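Putative acyl-[acyl-carrier-protein]--UDP-N-acetylglucosamine O-acyltransferase (PDB 4R36) probably transfers an acyl chain from acyl carrier protein to UDP-N-acetylglucosamine, as LpxA acyltransferases do at the start of lipid A synthesis. Local coordinates at residues Asp193-Pro196 with Tyr197-Ala200. Numbering follows the deposited sequence.
Sequences DIPP and YIIA
Ile198 folds its side chain back over the loop that leads into its own strand, and its CD1 rests against two residues on the same side, 3.8 Å from CG2 of Ile194 and 3.9 Å from CD of Pro195. Its CG1 branch is placed between the backbone N and the carbonyl carbon (chi1 73°), which carries the methyl across to both partners. Ile194 divides its work: CG2, anti to the backbone N, meets Ile198, while the extended CG1 branch takes CD1 to within 4.1 Å of the Ala200 CB. A single methyl at Ala200 suits this approach, and the beta-branched isoleucines offer methyls that meet across the two arms of the turn. At the corner, CB of Pro196 lies over one face of the Tyr197 ring, 4.1 Å from its centroid, in a CH-pi contact. The carbonyl O of Pro195 is buried against CG1 of Ile198 at 3.4 Å and has no hydrogen-bond partner, whereas the O of Pro196 is bonded to the hydroxyl of Tyr232. The reversal is a type II beta turn from Pro195 to Ile198. Pro196 at its second position has the phi of -68° that a proline ring enforces, and Tyr197 at the third takes the positive phi (79°) more often seen with glycine. From the last turn residue, Ile198, the chain enters strand 198-201, the last added in parallel to one sheet of the left-handed beta-helix; strand 206-210 then returns antiparallel to it before the C-terminal helices. Tyr232 and Tyr236 of helix 222-237 cover Pro195, and Tyr261 and Phe265 of helix 257-267 cover Pro196. Upstream, the carboxylate of Asp193 accepts hydrogen bonds from the backbone N atoms of Arg177 and Arg271, tying this part of the loop to strand 177-178 and to the C-terminal tail.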
ATOM      1  N   ASP A 193       1.666  19.973  10.343  1.00 16.14           N
ATOM      2  CA  ASP A 193       2.652  20.338   9.379  1.00 17.12           C
ATOM      3  C   ASP A 193       4.075  19.884   9.818  1.00 17.63           C
ATOM      4  O   ASP A 193       4.426  19.818  11.036  1.00 17.64           O
ATOM      5  CB  ASP A 193       2.607  21.848   9.149  1.00 18.36           C
ATOM      6  CG  ASP A 193       1.281  22.334   8.571  1.00 18.78           C
ATOM      7  OD1 ASP A 193       0.575  21.612   7.846  1.00 19.64           O
ATOM      8  OD2 ASP A 193       0.876  23.480   8.915  1.00 20.08           O
ATOM      9  N   ILE A 194       4.933  19.624   8.830  1.00 15.46           N
ATOM     10  CA  ILE A 194       6.330  19.265   9.074  1.00 16.78           C
ATOM     11  C   ILE A 194       7.254  20.362   8.602  1.00 16.73           C
ATOM     12  O   ILE A 194       7.343  20.617   7.410  1.00 17.75           O
ATOM     13  CB  ILE A 194       6.685  17.953   8.418  1.00 17.42           C
ATOM     14  CG1 ILE A 194       5.699  16.866   8.908  1.00 19.08           C
ATOM     15  CG2 ILE A 194       8.104  17.542   8.739  1.00 17.51           C
ATOM     16  CD1 ILE A 194       6.010  15.522   8.360  1.00 19.18           C
ATOM     17  N   PRO A 195       7.963  21.000   9.538  1.00 15.65           N
ATOM     18  CA  PRO A 195       8.729  22.190   9.148  1.00 15.73           C
ATOM     19  C   PRO A 195      10.003  21.809   8.393  1.00 15.87           C
ATOM     20  O   PRO A 195      10.480  20.655   8.492  1.00 14.05           O
ATOM     21  CB  PRO A 195       9.009  22.887  10.507  1.00 15.80           C
ATOM     22  CG  PRO A 195       9.078  21.741  11.443  1.00 16.38           C
ATOM     23  CD  PRO A 195       8.027  20.764  10.976  1.00 15.93           C
ATOM     24  N   PRO A 196      10.611  22.776   7.686  1.00 15.12           N
ATOM     25  CA  PRO A 196      11.690  22.438   6.728  1.00 16.22           C
ATOM     26  C   PRO A 196      12.967  21.926   7.341  1.00 14.84           C
ATOM     27  O   PRO A 196      13.236  22.258   8.510  1.00 17.52           O
ATOM     28  CB  PRO A 196      11.928  23.724   5.988  1.00 16.63           C
ATOM     29  CG  PRO A 196      11.308  24.765   6.804  1.00 17.48           C
ATOM     30  CD  PRO A 196      10.166  24.153   7.547  1.00 16.47           C
ATOM     31  N   TYR A 197      13.694  21.082   6.620  1.00 14.66           N
ATOM     32  CA  TYR A 197      15.021  20.600   6.972  1.00 15.16           C
ATOM     33  C   TYR A 197      15.084  19.455   8.024  1.00 14.85           C
ATOM     34  O   TYR A 197      16.161  19.032   8.368  1.00 18.31           O
ATOM     35  CB  TYR A 197      15.935  21.764   7.449  1.00 16.80           C
ATOM     36  CG  TYR A 197      15.956  22.922   6.526  1.00 16.20           C
ATOM     37  CD1 TYR A 197      16.519  22.804   5.271  1.00 17.54           C
ATOM     38  CD2 TYR A 197      15.496  24.161   6.939  1.00 16.03           C
ATOM     39  CE1 TYR A 197      16.531  23.877   4.390  1.00 18.63           C
ATOM     40  CE2 TYR A 197      15.468  25.237   6.053  1.00 16.91           C
ATOM     41  CZ  TYR A 197      16.046  25.095   4.810  1.00 19.42           C
ATOM     42  OH  TYR A 197      15.978  26.109   3.933  1.00 19.05           O
ATOM     43  N   ILE A 198      13.945  19.031   8.600  1.00 15.98           N
ATOM     44  CA  ILE A 198      13.988  18.049   9.689  1.00 16.45           C
ATOM     45  C   ILE A 198      13.807  16.611   9.221  1.00 16.80           C
ATOM     46  O   ILE A 198      13.343  16.355   8.096  1.00 17.67           O
ATOM     47  CB  ILE A 198      12.979  18.362  10.810  1.00 16.10           C
ATOM     48  CG1 ILE A 198      11.523  18.097  10.442  1.00 16.67           C
ATOM     49  CG2 ILE A 198      13.137  19.805  11.276  1.00 17.86           C
ATOM     50  CD1 ILE A 198      10.602  17.951  11.621  1.00 19.22           C
ATOM     51  N   ILE A 199      14.210  15.697  10.089  1.00 16.75           N
ATOM     52  CA  ILE A 199      13.795  14.312  10.030  1.00 16.43           C
ATOM     53  C   ILE A 199      12.578  14.125  10.908  1.00 15.48           C
ATOM     54  O   ILE A 199      12.540  14.554  12.078  1.00 15.91           O
ATOM     55  CB  ILE A 199      14.913  13.370  10.462  1.00 17.44           C
ATOM     56  CG1 ILE A 199      16.189  13.588   9.628  1.00 21.68           C
ATOM     57  CG2 ILE A 199      14.470  11.903  10.392  1.00 18.46           C
ATOM     58  CD1 ILE A 199      17.392  12.829  10.157  1.00 22.26           C
ATOM     59  N   ALA A 200      11.528  13.497  10.351  1.00 16.34           N
ATOM     60  CA  ALA A 200      10.343  13.170  11.099  1.00 17.21           C
ATOM     61  C   ALA A 200      10.219  11.668  11.091  1.00 17.80           C
ATOM     62  O   ALA A 200      10.264  11.024  10.027  1.00 15.82           O
ATOM     63  CB  ALA A 200       9.116  13.807  10.497  1.00 19.33           C
TER